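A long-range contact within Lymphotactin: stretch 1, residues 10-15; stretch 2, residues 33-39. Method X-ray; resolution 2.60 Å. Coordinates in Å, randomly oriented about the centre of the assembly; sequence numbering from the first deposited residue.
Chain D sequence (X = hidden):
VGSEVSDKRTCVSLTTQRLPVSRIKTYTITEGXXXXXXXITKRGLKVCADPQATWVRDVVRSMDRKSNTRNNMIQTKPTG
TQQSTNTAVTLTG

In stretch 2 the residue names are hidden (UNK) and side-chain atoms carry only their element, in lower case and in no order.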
ATOM      1  N   THR D  10     -15.979 -31.718  -1.270  1.00 62.11           N
ATOM      2  CA  THR D  10     -16.502 -30.797  -2.267  1.00 58.69           C
ATOM      3  C   THR D  10     -15.417 -29.831  -2.697  1.00 56.82           C
ATOM      4  O   THR D  10     -14.482 -29.571  -1.944  1.00 56.14           O
ATOM      5  CB  THR D  10     -17.644 -29.954  -1.704  1.00 60.88           C
ATOM      6  OG1 THR D  10     -17.098 -28.881  -0.922  1.00 62.03           O
ATOM      7  CG2 THR D  10     -18.548 -30.805  -0.831  1.00 57.77           C
ATOM      8  N   CYS D  11     -15.543 -29.302  -3.911  1.00 54.28           N
ATOM      9  CA  CYS D  11     -14.575 -28.343  -4.416  1.00 53.08           C
ATOM     10  C   CYS D  11     -15.037 -26.972  -3.969  1.00 53.52           C
ATOM     11  O   CYS D  11     -16.209 -26.632  -4.082  1.00 55.69           O
ATOM     12  CB  CYS D  11     -14.503 -28.370  -5.941  1.00 53.32           C
ATOM     13  SG  CYS D  11     -13.709 -29.825  -6.702  1.00 66.13           S
ATOM     14  N   VAL D  12     -14.113 -26.181  -3.451  1.00 52.61           N
ATOM     15  CA  VAL D  12     -14.451 -24.852  -2.994  1.00 48.19           C
ATOM     16  C   VAL D  12     -14.005 -23.847  -4.035  1.00 47.40           C
ATOM     17  O   VAL D  12     -14.669 -22.843  -4.260  1.00 48.52           O
ATOM     18  CB  VAL D  12     -13.766 -24.561  -1.665  1.00 46.88           C
ATOM     19  CG1 VAL D  12     -14.068 -23.149  -1.220  1.00 41.87           C
ATOM     20  CG2 VAL D  12     -14.230 -25.573  -0.633  1.00 40.10           C
ATOM     21  N   SER D  13     -12.880 -24.134  -4.679  1.00 45.85           N
ATOM     22  CA  SER D  13     -12.339 -23.260  -5.709  1.00 47.57           C
ATOM     23  C   SER D  13     -11.981 -24.059  -6.961  1.00 49.07           C
ATOM     24  O   SER D  13     -11.565 -25.217  -6.879  1.00 49.24           O
ATOM     25  CB  SER D  13     -11.094 -22.531  -5.194  1.00 48.99           C
ATOM     26  OG  SER D  13     -11.420 -21.538  -4.238  1.00 51.23           O
ATOM     27  N   LEU D  14     -12.149 -23.437  -8.121  1.00 47.62           N
ATOM     28  CA  LEU D  14     -11.836 -24.100  -9.375  1.00 47.51           C
ATOM     29  C   LEU D  14     -10.505 -23.567  -9.876  1.00 46.42           C
ATOM     30  O   LEU D  14     -10.221 -22.374  -9.749  1.00 47.13           O
ATOM     31  CB  LEU D  14     -12.951 -23.846 -10.395  1.00 50.91           C
ATOM     32  CG  LEU D  14     -14.352 -24.347 -10.005  1.00 50.40           C
ATOM     33  CD1 LEU D  14     -15.329 -24.071 -11.137  1.00 50.74           C
ATOM     34  CD2 LEU D  14     -14.312 -25.841  -9.704  1.00 49.60           C
ATOM     35  N   THR D  15      -9.681 -24.451 -10.428  1.00 43.56           N
ATOM     36  CA  THR D  15      -8.382 -24.027 -10.910  1.00 43.37           C
ATOM     37  C   THR D  15      -8.547 -22.929 -11.921  1.00 43.13           C
ATOM     38  O   THR D  15      -9.578 -22.826 -12.566  1.00 42.70           O
ATOM     39  CB  THR D  15      -7.619 -25.146 -11.588  1.00 45.62           C
ATOM     40  OG1 THR D  15      -6.293 -24.688 -11.884  1.00 44.66           O
ATOM     41  CG2 THR D  15      -8.312 -25.541 -12.882  1.00 42.03           C
ATOM     42  N   UNK D  33     -23.174 -27.689  -4.608  1.00 86.63           N
ATOM     43  CA  UNK D  33     -23.577 -26.304  -4.844  1.00 85.06           C
ATOM     44  C   UNK D  33     -22.648 -25.683  -5.889  1.00 82.89           C
ATOM     45  O   UNK D  33     -22.965 -24.670  -6.523  1.00 80.23           O
ATOM     46  c   UNK D  33     -23.520 -25.512  -3.533  1.00 83.76           C
ATOM     47  o   UNK D  33     -22.296 -25.734  -2.855  1.00 86.23           O
ATOM     48  N   UNK D  34     -21.493 -26.315  -6.056  1.00 81.56           N
ATOM     49  CA  UNK D  34     -20.493 -25.882  -7.015  1.00 78.63           C
ATOM     50  C   UNK D  34     -20.067 -27.129  -7.766  1.00 77.20           C
ATOM     51  O   UNK D  34     -19.071 -27.768  -7.420  1.00 76.86           O
ATOM     52  c   UNK D  34     -16.981 -24.347  -6.290  1.00 72.46           C
ATOM     53  c   UNK D  34     -18.113 -24.845  -7.171  1.00 70.23           C
ATOM     54  c   UNK D  34     -18.556 -23.763  -8.134  1.00 69.19           C
ATOM     55  c   UNK D  34     -19.289 -25.272  -6.296  1.00 74.65           C
ATOM     56  N   UNK D  35     -20.845 -27.489  -8.781  1.00 75.67           N
ATOM     57  CA  UNK D  35     -20.543 -28.669  -9.578  1.00 73.16           C
ATOM     58  C   UNK D  35     -19.214 -28.442 -10.276  1.00 69.51           C
ATOM     59  O   UNK D  35     -18.893 -27.314 -10.663  1.00 67.36           O
ATOM     60  n   UNK D  35     -21.643 -29.375 -15.821  1.00 99.54           N
ATOM     61  c   UNK D  35     -21.637 -28.915 -10.621  1.00 74.92           C
ATOM     62  c   UNK D  35     -22.025 -30.157 -14.817  1.00 98.52           C
ATOM     63  c   UNK D  35     -22.527 -30.435 -12.420  1.00 88.91           C
ATOM     64  c   UNK D  35     -21.545 -30.280 -11.275  1.00 79.95           C
ATOM     65  n   UNK D  35     -22.127 -29.658 -13.589  1.00 95.55           N
ATOM     66  n   UNK D  35     -22.296 -31.439 -15.041  1.00 96.81           N
ATOM     67  N   UNK D  36     -18.439 -29.509 -10.437  1.00 65.84           N
ATOM     68  CA  UNK D  36     -17.150 -29.379 -11.086  1.00 61.08           C
ATOM     69  C   UNK D  36     -16.562 -30.686 -11.542  1.00 57.22           C
ATOM     70  O   UNK D  36     -16.966 -31.761 -11.109  1.00 53.94           O
ATOM     71  c   UNK D  36     -16.172 -28.687 -10.159  1.00 64.56           C
ATOM     72  N   UNK D  37     -15.596 -30.561 -12.439  1.00 55.82           N
ATOM     73  CA  UNK D  37     -14.876 -31.690 -12.983  1.00 54.17           C
ATOM     74  C   UNK D  37     -13.608 -31.801 -12.156  1.00 52.83           C
ATOM     75  O   UNK D  37     -12.832 -30.847 -12.073  1.00 52.80           O
ATOM     76  c   UNK D  37     -13.595 -32.584 -14.932  1.00 52.52           C
ATOM     77  c   UNK D  37     -14.469 -31.440 -14.439  1.00 53.70           C
ATOM     78  c   UNK D  37     -15.706 -31.287 -15.304  1.00 57.99           C
ATOM     79  N   UNK D  38     -13.396 -32.951 -11.534  1.00 49.97           N
ATOM     80  CA  UNK D  38     -12.198 -33.127 -10.736  1.00 47.77           C
ATOM     81  C   UNK D  38     -11.199 -33.989 -11.486  1.00 47.39           C
ATOM     82  O   UNK D  38     -11.356 -35.210 -11.566  1.00 50.19           O
ATOM     83  c   UNK D  38     -11.245 -33.784  -8.517  1.00 36.47           C
ATOM     84  c   UNK D  38     -14.093 -33.769  -7.384  1.00 49.66           C
ATOM     85  c   UNK D  38     -13.619 -33.064  -8.653  1.00 52.08           C
ATOM     86  c   UNK D  38     -12.496 -33.804  -9.383  1.00 48.16           C
ATOM     87  N   UNK D  39     -10.176 -33.358 -12.050  1.00 44.48           N
ATOM     88  CA  UNK D  39      -9.157 -34.111 -12.766  1.00 45.07           C
ATOM     89  C   UNK D  39      -8.183 -34.717 -11.755  1.00 47.03           C
ATOM     90  O   UNK D  39      -7.923 -34.137 -10.700  1.00 48.78           O
ATOM     91  c   UNK D  39      -9.217 -32.677 -14.859  1.00 41.57           C
ATOM     92  c   UNK D  39     -10.207 -30.828 -16.051  1.00 43.82           C
ATOM     93  c   UNK D  39      -8.392 -33.197 -13.725  1.00 40.31           C
ATOM     94  c   UNK D  39     -10.719 -31.699 -17.002  1.00 45.36           C
ATOM     95  c   UNK D  39      -9.736 -33.545 -15.814  1.00 44.22           C
ATOM     96  c   UNK D  39     -10.484 -33.064 -16.883  1.00 45.21           C
ATOM     97  c   UNK D  39      -9.463 -31.319 -14.988  1.00 41.16           C
TER

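Position 33 carries two side-chain atoms, one carbon followed by one oxygen; the oxygen comes no nearer than 6.3 Å to O of Cys-11, so there is no contact. A single carbon ending in oxygen defines serine. Ser-33 is exposed, with chi1 in the p well, and its small polar group suits a loop position that takes no part in the contact.

Position 34 has four carbons and no heteroatom. The chain runs through one carbon to a second, where it forks into two methyl groups. One of these lies 3.3 Å from O of Cys-11 and 3.4 Å from O of Val-12, so it sits against two successive carbonyl groups; the other is 4.4 Å from CD1 of Leu-14. A fork at the second carbon is the mark of leucine. In Leu-34 the CA-to-CB bond points toward stretch 1, and chi1 t with chi2 p carries CD2 to the two carbonyl oxygens and CD1 to Leu-14. A methyl group has no polar hydrogen to donate, so its approach to the oxygens is packing, not a conventional hydrogen bond. The fork suits the place because it gives the side chain two ends to set against neighbouring parts of the loop.

Position 35 shows three carbons, a nitrogen, and then a carbon bearing two more nitrogens. This guanidinium group identifies arginine. The CA-to-CB bond of Arg-35 points away, and its nearest side-chain atom, CB, is 8.0 Å from CD2 of Leu-14. Its charged end is in keeping with an exposed position; NH1 is hydrogen-bonded elsewhere in the structure.

Position 36 has a single side-chain carbon, directed toward stretch 1 and lying 3.4 Å from CD2 of Leu-14 and 4.4 Å from SG of Cys-11. One carbon alone means alanine. The methyl group of Ala-36 is small enough for Leu-14 to close tightly upon it.

Position 37 bears three carbons, one carrying the other two; its CB is 7.3 Å from CD2 of Leu-14. Branching at the first carbon without further extension gives valine. Val-37 begins the strand, and its CA-to-CB bond points sideways; its compact, beta-branched side chain suits a strand.

Position 38 has four carbons, forked at the first; the first carbon of the two-carbon arm lies 3.8 Å from SG of Cys-11. This is isoleucine. The CA-to-CB bond of Ile-38 points sideways, but the apolar arm comes nearer, with CG1 closest and CD1 4.0 Å from SG of Cys-11.

Position 39 displays one carbon followed by a six-carbon ring, without a hydroxyl, and makes no contact with stretch 1. The residue is phenylalanine. Phe-39 is buried, as befits a hydrocarbon ring.

The contact works by apolar packing, without hydrogen bonds. Cys-11, covalently bonded elsewhere in the structure, meets Ala-36 and Ile-38 through its sulfur; Leu-14 packs against Leu-34 and Ala-36. CD2 of Leu-34 also rests on the carbonyl oxygens of Cys-11 and Val-12; Leu-34 and Cys-11 have the largest covered areas. The stretches bury 285 Å², both sides summed.

Stretch 2, residues 33-39: SLRAVIF
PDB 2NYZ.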